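Local coordinates for uncharacterized protein ygiD (Escherichia coli, PDB 2PW6) that opens the aromatic ring of L-DOPA between carbons 4 and 5 in vitro, as a zinc-dependent extradiol dioxygenase whose physiological substrate is unknown, at residues Pro16-His22 / Leu169-Val175; Val53-Trp58 / Trp117-Ser123; Asn198-Lys202 / Leu263-Ser267. Residues are numbered along the deposited sequence.

Contact 1: residues Pro16-His22 / Leu169-Val175. With ZN (zinc ion), chain B.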
ATOM      1  N   PRO A  16      -9.420 -25.642   8.046  1.00 55.39           N
ATOM      2  CA  PRO A  16      -8.085 -25.245   8.512  1.00 54.02           C
ATOM      3  C   PRO A  16      -7.962 -23.717   8.696  1.00 52.54           C
ATOM      4  O   PRO A  16      -8.709 -22.955   8.081  1.00 52.43           O
ATOM      5  CB  PRO A  16      -7.170 -25.719   7.380  1.00 54.00           C
ATOM      6  CG  PRO A  16      -8.044 -25.626   6.143  1.00 55.22           C
ATOM      7  CD  PRO A  16      -9.426 -26.007   6.611  1.00 55.19           C
ATOM      8  N   ALA A  17      -7.051 -23.296   9.568  1.00 50.45           N
ATOM      9  CA  ALA A  17      -6.608 -21.904   9.615  1.00 49.10           C
ATOM     10  C   ALA A  17      -5.194 -21.759   9.006  1.00 48.44           C
ATOM     11  O   ALA A  17      -4.340 -22.644   9.122  1.00 48.44           O
ATOM     12  CB  ALA A  17      -6.667 -21.354  11.040  1.00 48.37           C
ATOM     13  N   LEU A  18      -4.974 -20.639   8.337  1.00 47.46           N
ATOM     14  CA  LEU A  18      -3.772 -20.404   7.567  1.00 46.53           C
ATOM     15  C   LEU A  18      -3.160 -19.055   7.874  1.00 45.62           C
ATOM     16  O   LEU A  18      -3.847 -18.030   7.802  1.00 45.71           O
ATOM     17  CB  LEU A  18      -4.090 -20.463   6.083  1.00 46.28           C
ATOM     18  CG  LEU A  18      -3.873 -21.781   5.345  1.00 47.98           C
ATOM     19  CD1 LEU A  18      -4.663 -22.927   5.936  1.00 48.22           C
ATOM     20  CD2 LEU A  18      -4.289 -21.554   3.913  1.00 47.51           C
ATOM     21  N   PHE A  19      -1.879 -19.076   8.244  1.00 44.49           N
ATOM     22  CA  PHE A  19      -1.029 -17.874   8.301  1.00 43.43           C
ATOM     23  C   PHE A  19      -0.099 -17.892   7.108  1.00 43.05           C
ATOM     24  O   PHE A  19       0.644 -18.833   6.930  1.00 43.77           O
ATOM     25  CB  PHE A  19      -0.185 -17.812   9.592  1.00 42.70           C
ATOM     26  CG  PHE A  19       0.816 -16.688   9.586  1.00 41.47           C
ATOM     27  CD1 PHE A  19       0.404 -15.379   9.769  1.00 38.72           C
ATOM     28  CD2 PHE A  19       2.181 -16.940   9.317  1.00 41.88           C
ATOM     29  CE1 PHE A  19       1.303 -14.347   9.740  1.00 38.50           C
ATOM     30  CE2 PHE A  19       3.095 -15.908   9.273  1.00 39.03           C
ATOM     31  CZ  PHE A  19       2.673 -14.621   9.489  1.00 41.72           C
ATOM     32  N   LEU A  20      -0.140 -16.865   6.280  1.00 42.96           N
ATOM     33  CA  LEU A  20       0.747 -16.813   5.146  1.00 43.21           C
ATOM     34  C   LEU A  20       1.722 -15.647   5.303  1.00 43.07           C
ATOM     35  O   LEU A  20       1.309 -14.530   5.622  1.00 42.91           O
ATOM     36  CB  LEU A  20      -0.015 -16.687   3.813  1.00 43.59           C
ATOM     37  CG  LEU A  20      -0.951 -17.764   3.231  1.00 44.93           C
ATOM     38  CD1 LEU A  20      -0.518 -19.173   3.599  1.00 46.84           C
ATOM     39  CD2 LEU A  20      -2.385 -17.539   3.697  1.00 46.95           C
ATOM     40  N   GLY A  21       3.011 -15.932   5.084  1.00 42.76           N
ATOM     41  CA  GLY A  21       4.023 -14.918   4.871  1.00 42.08           C
ATOM     42  C   GLY A  21       3.764 -14.380   3.498  1.00 43.01           C
ATOM     43  O   GLY A  21       3.672 -15.134   2.542  1.00 44.42           O
ATOM     44  N   HIS A  22       3.610 -13.080   3.364  1.00 43.09           N
ATOM     45  CA  HIS A  22       3.287 -12.478   2.089  1.00 42.33           C
ATOM     46  C   HIS A  22       4.358 -11.556   1.542  1.00 43.18           C
ATOM     47  O   HIS A  22       5.269 -11.206   2.246  1.00 42.53           O
ATOM     48  CB  HIS A  22       1.923 -11.785   2.135  1.00 41.57           C
ATOM     49  CG  HIS A  22       1.895 -10.511   2.922  1.00 40.33           C
ATOM     50  ND1 HIS A  22       0.918 -10.236   3.838  1.00 40.40           N
ATOM     51  CD2 HIS A  22       2.695  -9.430   2.903  1.00 37.70           C
ATOM     52  CE1 HIS A  22       1.123  -9.054   4.363  1.00 38.71           C
ATOM     53  NE2 HIS A  22       2.198  -8.541   3.814  1.00 36.34           N
ATOM     54  N   LEU A 169     -10.105 -19.329   8.407  1.00 46.62           N
ATOM     55  CA  LEU A 169      -9.306 -18.215   8.849  1.00 45.93           C
ATOM     56  C   LEU A 169      -8.060 -18.084   7.930  1.00 45.87           C
ATOM     57  O   LEU A 169      -7.264 -19.038   7.790  1.00 45.77           O
ATOM     58  CB  LEU A 169      -8.951 -18.413  10.326  1.00 45.35           C
ATOM     59  CG  LEU A 169     -10.155 -18.857  11.195  1.00 46.53           C
ATOM     60  CD1 LEU A 169      -9.777 -19.306  12.606  1.00 46.46           C
ATOM     61  CD2 LEU A 169     -11.323 -17.808  11.258  1.00 43.96           C
ATOM     62  N   VAL A 170      -7.938 -16.941   7.256  1.00 44.56           N
ATOM     63  CA  VAL A 170      -6.707 -16.609   6.521  1.00 44.89           C
ATOM     64  C   VAL A 170      -6.028 -15.349   7.122  1.00 43.53           C
ATOM     65  O   VAL A 170      -6.490 -14.231   6.937  1.00 43.25           O
ATOM     66  CB  VAL A 170      -6.929 -16.497   4.979  1.00 44.09           C
ATOM     67  CG1 VAL A 170      -7.938 -15.459   4.673  1.00 48.32           C
ATOM     68  CG2 VAL A 170      -5.647 -16.123   4.247  1.00 44.85           C
ATOM     69  N   ALA A 171      -4.964 -15.563   7.887  1.00 42.84           N
ATOM     70  CA  ALA A 171      -4.144 -14.452   8.435  1.00 41.97           C
ATOM     71  C   ALA A 171      -2.916 -14.272   7.552  1.00 41.50           C
ATOM     72  O   ALA A 171      -2.355 -15.248   7.080  1.00 41.65           O
ATOM     73  CB  ALA A 171      -3.745 -14.751   9.821  1.00 41.63           C
ATOM     74  N   SER A 172      -2.552 -13.034   7.250  1.00 41.01           N
ATOM     75  CA  SER A 172      -1.343 -12.809   6.472  1.00 40.31           C
ATOM     76  C   SER A 172      -0.487 -11.689   7.046  1.00 39.80           C
ATOM     77  O   SER A 172      -1.000 -10.639   7.456  1.00 38.84           O
ATOM     78  CB  SER A 172      -1.577 -12.679   4.945  1.00 39.99           C
ATOM     79  OG  SER A 172      -1.777 -11.354   4.487  1.00 40.61           O
ATOM     80  N   GLY A 173       0.820 -11.966   7.098  1.00 38.57           N
ATOM     81  CA  GLY A 173       1.826 -11.009   7.567  1.00 38.85           C
ATOM     82  C   GLY A 173       3.198 -11.595   7.318  1.00 38.16           C
ATOM     83  O   GLY A 173       3.435 -12.112   6.236  1.00 37.73           O
ATOM     84  N   ASN A 174       4.074 -11.553   8.336  1.00 38.00           N
ATOM     85  CA  ASN A 174       5.522 -11.915   8.188  1.00 37.09           C
ATOM     86  C   ASN A 174       6.128 -11.954   9.575  1.00 36.92           C
ATOM     87  O   ASN A 174       6.176 -10.912  10.272  1.00 37.54           O
ATOM     88  CB  ASN A 174       6.341 -10.891   7.340  1.00 36.21           C
ATOM     89  CG  ASN A 174       5.972 -10.866   5.841  1.00 36.76           C
ATOM     90  OD1 ASN A 174       5.499  -9.825   5.325  1.00 34.98           O
ATOM     91  ND2 ASN A 174       6.263 -11.964   5.115  1.00 33.09           N
ATOM     92  N   VAL A 175       6.568 -13.137  10.003  1.00 36.54           N
ATOM     93  CA  VAL A 175       7.159 -13.304  11.321  1.00 36.53           C
ATOM     94  C   VAL A 175       8.545 -12.601  11.484  1.00 37.43           C
ATOM     95  O   VAL A 175       8.980 -12.317  12.636  1.00 38.26           O
ATOM     96  CB  VAL A 175       7.230 -14.789  11.730  1.00 37.60           C
ATOM     97  CG1 VAL A 175       5.866 -15.444  11.554  1.00 37.67           C
ATOM     98  CG2 VAL A 175       8.327 -15.548  10.926  1.00 35.37           C
TER
HETATM   99 ZN    ZN B 272       3.116  -6.471   4.608  1.00 23.09          ZN
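Two neighbouring parallel strands, 17-21 and 169-173, run through the central mixed sheet of this LigB-type dioxygenase, their axes 4.6 Å apart and 18° from parallel. The ladder alternates in the usual parallel way: Leu-18 N to Leu-169 O (2.8 Å), Ala-171 N to Leu-18 O (2.7 Å), Leu-20 N to Ala-171 O (2.9 Å), Gly-173 N to Leu-20 O (3.0 Å). Phe-19 gives up the most surface. Phe-19 CE1 lies 3.6 Å from Gly-173 N and Phe-19 CE2 3.6 Å from Val-175 CG1, on a face covered by helix 236-243. Leu-169 sits on that same face, its CB 3.8 Å from Ala-17 CB. His-22 follows at the C-terminal end of its strand, where active-site residues of parallel sheets commonly gather. His-22 NE2 binds zinc at 2.4 Å, with His-57, His-234 and Asp-86 of the second subunit completing the site. Ser-172 OG, also bonded to Ser-123, holds the far side of the imidazole, accepting from His-22 ND1 at 3.0 Å.

Contact 2: residues Val53-Trp58 / Trp117-Ser123. With ZN (zinc ion), chain C; ZN (zinc ion), chain B.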
ATOM      1  N   VAL A  53     -10.585 -12.823   6.819  1.00 39.41           N
ATOM      2  CA  VAL A  53      -9.254 -12.339   6.485  1.00 39.96           C
ATOM      3  C   VAL A  53      -8.691 -11.434   7.583  1.00 39.07           C
ATOM      4  O   VAL A  53      -9.318 -10.445   7.935  1.00 38.73           O
ATOM      5  CB  VAL A  53      -9.232 -11.553   5.146  1.00 40.10           C
ATOM      6  CG1 VAL A  53      -7.770 -11.378   4.676  1.00 40.36           C
ATOM      7  CG2 VAL A  53      -9.918 -12.311   4.097  1.00 42.39           C
ATOM      8  N   VAL A  54      -7.528 -11.810   8.123  1.00 38.93           N
ATOM      9  CA  VAL A  54      -6.735 -10.957   9.037  1.00 38.30           C
ATOM     10  C   VAL A  54      -5.437 -10.510   8.321  1.00 38.27           C
ATOM     11  O   VAL A  54      -4.672 -11.336   7.816  1.00 38.75           O
ATOM     12  CB  VAL A  54      -6.478 -11.638  10.394  1.00 38.61           C
ATOM     13  CG1 VAL A  54      -5.640 -10.727  11.309  1.00 38.68           C
ATOM     14  CG2 VAL A  54      -7.827 -11.956  11.112  1.00 38.66           C
ATOM     15  N   SER A  55      -5.228  -9.206   8.206  1.00 37.72           N
ATOM     16  CA  SER A  55      -3.977  -8.688   7.613  1.00 36.28           C
ATOM     17  C   SER A  55      -3.179  -7.863   8.579  1.00 35.72           C
ATOM     18  O   SER A  55      -3.761  -7.071   9.309  1.00 34.96           O
ATOM     19  CB  SER A  55      -4.262  -7.793   6.426  1.00 36.17           C
ATOM     20  OG  SER A  55      -3.070  -7.270   5.883  1.00 35.85           O
ATOM     21  N   ALA A  56      -1.837  -8.007   8.523  1.00 34.78           N
ATOM     22  CA  ALA A  56      -0.857  -7.078   9.154  1.00 33.05           C
ATOM     23  C   ALA A  56      -1.226  -5.626   8.974  1.00 32.58           C
ATOM     24  O   ALA A  56      -1.029  -4.781   9.845  1.00 33.67           O
ATOM     25  CB  ALA A  56       0.550  -7.303   8.530  1.00 31.87           C
ATOM     26  N   HIS A  57      -1.718  -5.321   7.800  1.00 31.85           N
ATOM     27  CA  HIS A  57      -1.980  -3.958   7.431  1.00 32.68           C
ATOM     28  C   HIS A  57      -3.347  -3.381   7.908  1.00 32.40           C
ATOM     29  O   HIS A  57      -3.623  -2.255   7.635  1.00 32.73           O
ATOM     30  CB  HIS A  57      -1.816  -3.824   5.919  1.00 32.88           C
ATOM     31  CG  HIS A  57      -0.420  -4.068   5.433  1.00 34.85           C
ATOM     32  ND1 HIS A  57       0.475  -3.040   5.232  1.00 35.35           N
ATOM     33  CD2 HIS A  57       0.234  -5.213   5.100  1.00 34.08           C
ATOM     34  CE1 HIS A  57       1.618  -3.536   4.793  1.00 38.85           C
ATOM     35  NE2 HIS A  57       1.505  -4.854   4.710  1.00 35.23           N
ATOM     36  N   TRP A  58      -4.171  -4.132   8.631  1.00 33.64           N
ATOM     37  CA  TRP A  58      -5.415  -3.564   9.289  1.00 33.58           C
ATOM     38  C   TRP A  58      -5.148  -3.589  10.796  1.00 33.93           C
ATOM     39  O   TRP A  58      -5.541  -4.498  11.506  1.00 32.75           O
ATOM     40  CB  TRP A  58      -6.713  -4.330   8.907  1.00 33.05           C
ATOM     41  CG  TRP A  58      -6.868  -4.567   7.357  1.00 32.52           C
ATOM     42  CD1 TRP A  58      -6.647  -3.656   6.350  1.00 33.89           C
ATOM     43  CD2 TRP A  58      -7.256  -5.769   6.708  1.00 30.50           C
ATOM     44  NE1 TRP A  58      -6.856  -4.225   5.108  1.00 30.57           N
ATOM     45  CE2 TRP A  58      -7.243  -5.523   5.310  1.00 32.15           C
ATOM     46  CE3 TRP A  58      -7.661  -7.025   7.168  1.00 32.57           C
ATOM     47  CZ2 TRP A  58      -7.597  -6.502   4.376  1.00 32.94           C
ATOM     48  CZ3 TRP A  58      -8.018  -7.996   6.234  1.00 32.66           C
ATOM     49  CH2 TRP A  58      -7.983  -7.728   4.862  1.00 32.84           C
ATOM     50  N   TRP A 117     -12.376  -2.629   3.391  1.00 40.82           N
ATOM     51  CA  TRP A 117     -11.061  -1.943   3.421  1.00 38.45           C
ATOM     52  C   TRP A 117     -10.212  -2.403   2.253  1.00 38.79           C
ATOM     53  O   TRP A 117     -10.227  -3.575   1.902  1.00 39.92           O
ATOM     54  CB  TRP A 117     -10.300  -2.280   4.703  1.00 35.91           C
ATOM     55  CG  TRP A 117     -11.072  -2.061   5.960  1.00 32.52           C
ATOM     56  CD1 TRP A 117     -11.929  -0.996   6.246  1.00 30.97           C
ATOM     57  CD2 TRP A 117     -11.082  -2.899   7.107  1.00 26.43           C
ATOM     58  NE1 TRP A 117     -12.448  -1.148   7.505  1.00 30.54           N
ATOM     59  CE2 TRP A 117     -11.959  -2.311   8.050  1.00 29.17           C
ATOM     60  CE3 TRP A 117     -10.460  -4.104   7.431  1.00 25.79           C
ATOM     61  CZ2 TRP A 117     -12.186  -2.876   9.286  1.00 31.11           C
ATOM     62  CZ3 TRP A 117     -10.691  -4.656   8.653  1.00 27.61           C
ATOM     63  CH2 TRP A 117     -11.525  -4.051   9.571  1.00 30.84           C
ATOM     64  N   GLY A 118      -9.443  -1.514   1.653  1.00 39.10           N
ATOM     65  CA  GLY A 118      -8.507  -1.958   0.617  1.00 39.22           C
ATOM     66  C   GLY A 118      -7.609  -3.087   1.124  1.00 39.33           C
ATOM     67  O   GLY A 118      -7.243  -3.141   2.306  1.00 39.41           O
ATOM     68  N   PHE A 119      -7.286  -4.018   0.231  1.00 39.32           N
ATOM     69  CA  PHE A 119      -6.349  -5.089   0.527  1.00 38.35           C
ATOM     70  C   PHE A 119      -4.930  -4.584   0.272  1.00 37.87           C
ATOM     71  O   PHE A 119      -4.651  -4.047  -0.795  1.00 37.53           O
ATOM     72  CB  PHE A 119      -6.637  -6.310  -0.357  1.00 39.24           C
ATOM     73  CG  PHE A 119      -7.908  -7.041   0.002  1.00 40.52           C
ATOM     74  CD1 PHE A 119      -7.890  -8.085   0.920  1.00 41.59           C
ATOM     75  CD2 PHE A 119      -9.120  -6.674  -0.565  1.00 44.81           C
ATOM     76  CE1 PHE A 119      -9.049  -8.764   1.265  1.00 41.61           C
ATOM     77  CE2 PHE A 119     -10.309  -7.347  -0.218  1.00 44.64           C
ATOM     78  CZ  PHE A 119     -10.260  -8.386   0.700  1.00 43.18           C
ATOM     79  N   ASP A 120      -4.045  -4.735   1.251  1.00 36.88           N
ATOM     80  CA  ASP A 120      -2.601  -4.569   0.979  1.00 36.81           C
ATOM     81  C   ASP A 120      -2.104  -5.462  -0.186  1.00 36.64           C
ATOM     82  O   ASP A 120      -2.666  -6.527  -0.427  1.00 35.83           O
ATOM     83  CB  ASP A 120      -1.799  -4.861   2.246  1.00 34.90           C
ATOM     84  CG  ASP A 120      -2.123  -6.179   2.836  1.00 35.73           C
ATOM     85  OD1 ASP A 120      -3.169  -6.323   3.495  1.00 39.36           O
ATOM     86  OD2 ASP A 120      -1.314  -7.095   2.706  1.00 36.86           O
ATOM     87  N   HIS A 121      -1.053  -5.036  -0.888  1.00 37.03           N
ATOM     88  CA  HIS A 121      -0.496  -5.831  -1.988  1.00 38.32           C
ATOM     89  C   HIS A 121      -0.194  -7.282  -1.642  1.00 39.29           C
ATOM     90  O   HIS A 121      -0.443  -8.195  -2.455  1.00 39.19           O
ATOM     91  CB  HIS A 121       0.769  -5.210  -2.560  1.00 37.63           C
ATOM     92  CG  HIS A 121       0.532  -4.463  -3.823  1.00 39.12           C
ATOM     93  ND1 HIS A 121       0.530  -3.088  -3.878  1.00 38.23           N
ATOM     94  CD2 HIS A 121       0.254  -4.898  -5.081  1.00 38.80           C
ATOM     95  CE1 HIS A 121       0.299  -2.704  -5.127  1.00 40.89           C
ATOM     96  NE2 HIS A 121       0.109  -3.783  -5.870  1.00 39.79           N
ATOM     97  N   GLY A 122       0.355  -7.479  -0.450  1.00 40.01           N
ATOM     98  CA  GLY A 122       0.706  -8.802   0.037  1.00 41.58           C
ATOM     99  C   GLY A 122      -0.500  -9.703   0.223  1.00 42.70           C
ATOM    100  O   GLY A 122      -0.440 -10.883  -0.115  1.00 41.89           O
ATOM    101  N   SER A 123      -1.574  -9.151   0.801  1.00 43.80           N
ATOM    102  CA  SER A 123      -2.795  -9.910   1.081  1.00 45.58           C
ATOM    103  C   SER A 123      -3.530 -10.239  -0.198  1.00 45.65           C
ATOM    104  O   SER A 123      -3.961 -11.358  -0.409  1.00 44.91           O
ATOM    105  CB  SER A 123      -3.729  -9.125   2.005  1.00 45.63           C
ATOM    106  OG  SER A 123      -3.286  -9.248   3.344  1.00 48.69           O
TER
HETATM  107 ZN    ZN C 273       1.480  -1.535  -2.139  0.50 31.65          ZN
HETATM  108 ZN    ZN B 272       3.116  -6.471   4.608  1.00 23.09          ZN
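This contact forms one wall of the zinc site, where His-57 NE2 binds the metal at 2.3 Å beside His-22 and His-234. Asp-120 CB packs over the face of the His-57 imidazole, a CH-pi contact 3.8 Å from the ring centroid. Asp-120 OD1 accepts from Ser-55 OG at 2.6 Å and from Ser-123 OG at 2.9 Å, and Asp-120 OD2 accepts from Ser-123 N at 2.8 Å; Ser-123 OG also bonds Ser-172 OG. Asp-120 is thus the N-cap of helix 121-130. Ser-55 OG accepts from His-57 N at 3.0 Å, an ST turn within the type I beta turn Ser-55 to Trp-58, where the chain turns a corner and carries the histidine to the metal. At the last position of the turn, Trp-58 buries the most surface, in an aromatic cluster with Trp-117 and Phe-119. Trp-117 CE3 lies over the indole face of Trp-58, 3.6 Å from Trp-58 CG, and the edge of Trp-58 meets the face of Phe-119 in an offset edge-to-face pair, centroids 5.7 Å apart. Trp-58 NE1 donates to Gly-118 O at 3.0 Å. His-121 ND1 binds a second zinc at 2.5 Å, shared with His-121 of the second subunit.

Contact 3: residues Asn198-Lys202 / Leu263-Ser267; sequences NEYVK and LSMLS
The last turn of helix 192-202 packs against a short strand, 263-264, and the bend after it, through one very short hydrogen bond and a small apolar patch beside it. Build 198-202 as regular alpha helix, with Lys-202 N 3.0 Å from Asn-198 O, and place Asn-198 CA 7.3 Å from Ser-264 CA, the nearest pair of CA atoms. Asn-198 takes chi1 t with chi2 near 71°, so that OD1 accepts from Ser-264 OG at 2.5 Å; Ser-264 chi1 is also t. A water bridges the same two side chains: Asn-198 ND2 donates to it at 2.9 Å, and it donates weakly to Ser-264 OG at 3.3 Å. Glu-199 and Tyr-200 face elsewhere on the helix. Val-201, chi1 t, brings CG1 to 3.6 Å from Leu-266 CD2. Lys-202 runs m, t, p, t; its CG lies 3.6 Å from the same Leu-266 CD2, while NZ makes a salt bridge with Glu-256 and a long one, 3.7 Å, to Glu-199 OE2.

Ser-264 is extended (-77/134). Met-265, a selenomethionine, has phi/psi -112/11 and turns the chain, so its side chain points away from the helix while Leu-266 (-51/109, rotamer t, p) points toward it. A weak bond, Leu-266 N to Ser-264 OG at 3.4 Å, spans that bend. The contact joins the C-terminal turn of helix 192-202 to the strand and bend leading to strand 268-270, a buried junction: Ser-264 O reaches back to Asn-174, and Ser-267 OG to Gly-21 N at the end of strand 17-21, while strand 263-264 pairs antiparallel with 258-259.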
ATOM      1  N   ASN A 198      13.488 -16.665  13.246  1.00 47.77           N
ATOM      2  CA  ASN A 198      12.596 -17.533  12.488  1.00 48.74           C
ATOM      3  C   ASN A 198      12.536 -18.964  13.021  1.00 49.67           C
ATOM      4  O   ASN A 198      11.451 -19.558  13.136  1.00 49.59           O
ATOM      5  CB  ASN A 198      13.006 -17.532  11.023  1.00 48.27           C
ATOM      6  CG  ASN A 198      11.871 -17.910  10.097  1.00 49.45           C
ATOM      7  OD1 ASN A 198      10.910 -17.137   9.908  1.00 49.00           O
ATOM      8  ND2 ASN A 198      11.977 -19.087   9.490  1.00 45.84           N
ATOM      9  N   GLU A 199      13.708 -19.510  13.367  1.00 50.22           N
ATOM     10  CA  GLU A 199      13.809 -20.875  13.884  1.00 50.22           C
ATOM     11  C   GLU A 199      13.188 -21.024  15.268  1.00 49.72           C
ATOM     12  O   GLU A 199      12.612 -22.047  15.571  1.00 50.00           O
ATOM     13  CB  GLU A 199      15.284 -21.360  13.860  1.00 50.54           C
ATOM     14  CG  GLU A 199      15.862 -21.503  12.426  1.00 51.59           C
ATOM     15  CD  GLU A 199      15.118 -22.524  11.574  1.00 53.56           C
ATOM     16  OE1 GLU A 199      14.663 -23.555  12.110  1.00 55.01           O
ATOM     17  OE2 GLU A 199      14.981 -22.305  10.355  1.00 56.99           O
ATOM     18  N   TYR A 200      13.328 -20.003  16.102  1.00 49.94           N
ATOM     19  CA  TYR A 200      12.620 -19.890  17.373  1.00 50.77           C
ATOM     20  C   TYR A 200      11.095 -19.857  17.183  1.00 51.21           C
ATOM     21  O   TYR A 200      10.353 -20.340  18.046  1.00 50.93           O
ATOM     22  CB  TYR A 200      13.077 -18.619  18.084  1.00 51.33           C
ATOM     23  CG  TYR A 200      12.314 -18.228  19.333  1.00 52.77           C
ATOM     24  CD1 TYR A 200      12.445 -18.963  20.523  1.00 53.27           C
ATOM     25  CD2 TYR A 200      11.485 -17.098  19.345  1.00 53.23           C
ATOM     26  CE1 TYR A 200      11.767 -18.593  21.685  1.00 53.52           C
ATOM     27  CE2 TYR A 200      10.797 -16.715  20.513  1.00 53.26           C
ATOM     28  CZ  TYR A 200      10.944 -17.466  21.676  1.00 53.79           C
ATOM     29  OH  TYR A 200      10.277 -17.090  22.840  1.00 54.04           O
ATOM     30  N   VAL A 201      10.641 -19.270  16.069  1.00 51.37           N
ATOM     31  CA  VAL A 201       9.220 -19.321  15.694  1.00 51.89           C
ATOM     32  C   VAL A 201       8.803 -20.770  15.387  1.00 52.65           C
ATOM     33  O   VAL A 201       7.991 -21.344  16.113  1.00 52.58           O
ATOM     34  CB  VAL A 201       8.831 -18.297  14.550  1.00 51.29           C
ATOM     35  CG1 VAL A 201       7.466 -18.628  13.942  1.00 51.82           C
ATOM     36  CG2 VAL A 201       8.809 -16.887  15.096  1.00 49.38           C
ATOM     37  N   LYS A 202       9.402 -21.354  14.352  1.00 53.52           N
ATOM     38  CA  LYS A 202       9.144 -22.729  13.945  1.00 54.18           C
ATOM     39  C   LYS A 202       9.262 -23.790  15.045  1.00 54.78           C
ATOM     40  O   LYS A 202       8.518 -24.782  15.030  1.00 54.98           O
ATOM     41  CB  LYS A 202      10.088 -23.109  12.810  1.00 54.59           C
ATOM     42  CG  LYS A 202       9.905 -22.302  11.545  1.00 54.75           C
ATOM     43  CD  LYS A 202      10.999 -22.598  10.555  1.00 56.52           C
ATOM     44  CE  LYS A 202      11.148 -24.085  10.288  1.00 56.92           C
ATOM     45  NZ  LYS A 202      12.132 -24.270   9.193  1.00 58.16           N
ATOM     46  N   LEU A 263      12.997 -10.597   5.061  1.00 42.78           N
ATOM     47  CA  LEU A 263      11.566 -10.852   4.883  1.00 42.55           C
ATOM     48  C   LEU A 263      11.230 -12.332   5.053  1.00 42.43           C
ATOM     49  O   LEU A 263      11.389 -13.115   4.119  1.00 42.17           O
ATOM     50  CB  LEU A 263      11.086 -10.326   3.532  1.00 42.78           C
ATOM     51  CG  LEU A 263       9.576 -10.141   3.314  1.00 44.29           C
ATOM     52  CD1 LEU A 263       8.904  -9.180   4.358  1.00 44.22           C
ATOM     53  CD2 LEU A 263       9.384  -9.597   1.944  1.00 45.07           C
ATOM     54  N   SER A 264      10.749 -12.727   6.233  1.00 42.58           N
ATOM     55  CA  SER A 264      10.364 -14.139   6.391  1.00 43.61           C
ATOM     56  C   SER A 264       9.009 -14.538   5.760  1.00 44.27           C
ATOM     57  O   SER A 264       7.992 -13.839   5.888  1.00 42.91           O
ATOM     58  CB  SER A 264      10.471 -14.642   7.817  1.00 43.15           C
ATOM     59  OG  SER A 264      10.090 -16.011   7.837  1.00 43.62           O
HETATM   60  N   MSE A 265       9.046 -15.669   5.060  1.00 45.63           N
HETATM   61  CA  MSE A 265       7.945 -16.106   4.207  1.00 46.87           C
HETATM   62  C   MSE A 265       7.306 -17.342   4.808  1.00 46.90           C
HETATM   63  O   MSE A 265       6.496 -18.019   4.169  1.00 48.51           O
HETATM   64  CB  MSE A 265       8.429 -16.390   2.774  1.00 47.60           C
HETATM   65  CG  MSE A 265       8.807 -15.196   1.902  1.00 48.02           C
HETATM   66 SE   MSE A 265       7.561 -13.655   1.774  1.00 53.85          SE
HETATM   67  CE  MSE A 265       7.540 -13.360  -0.137  1.00 53.47           C
ATOM     68  N   LEU A 266       7.681 -17.632   6.046  1.00 46.71           N
ATOM     69  CA  LEU A 266       7.111 -18.708   6.810  1.00 46.65           C
ATOM     70  C   LEU A 266       5.571 -18.692   6.861  1.00 48.14           C
ATOM     71  O   LEU A 266       4.965 -17.828   7.525  1.00 47.98           O
ATOM     72  CB  LEU A 266       7.660 -18.674   8.230  1.00 45.73           C
ATOM     73  CG  LEU A 266       7.162 -19.788   9.145  1.00 43.21           C
ATOM     74  CD1 LEU A 266       7.573 -21.172   8.620  1.00 43.14           C
ATOM     75  CD2 LEU A 266       7.724 -19.578  10.485  1.00 39.37           C
ATOM     76  N   SER A 267       4.974 -19.666   6.166  1.00 48.85           N
ATOM     77  CA  SER A 267       3.549 -19.964   6.221  1.00 49.17           C
ATOM     78  C   SER A 267       3.199 -21.146   7.141  1.00 50.38           C
ATOM     79  O   SER A 267       3.987 -22.088   7.297  1.00 50.63           O
ATOM     80  CB  SER A 267       3.047 -20.186   4.819  1.00 48.82           C
ATOM     81  OG  SER A 267       3.360 -19.034   4.048  1.00 48.53           O
TER
HETATM   82  O   HOH W   1      10.665 -19.117   6.879  1.00 49.87           O

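In the fold
From the N terminus, strand 17-21 enters first and waits about 150 residues for its partner, so contact 1 closes a long loop. Contact 2 opens and closes within that loop, bringing the corner at 56-57 in strand 50-60 to the start of helix 121-130. Strand 167-173 lies between strands 17-21 and 50-60 in the central sheet, so contacts 1 and 2 adjoin, through Ser-172 N to Val-54 O (2.8 Å), and share one zinc. Contact 3 comes later, in series with both, joining helix 192-202 to residues 263-267. It touches contact 1 through Asn-174 ND2 to Ser-264 O (2.7 Å) but stays about 8 Å, nearest atoms, from contact 2.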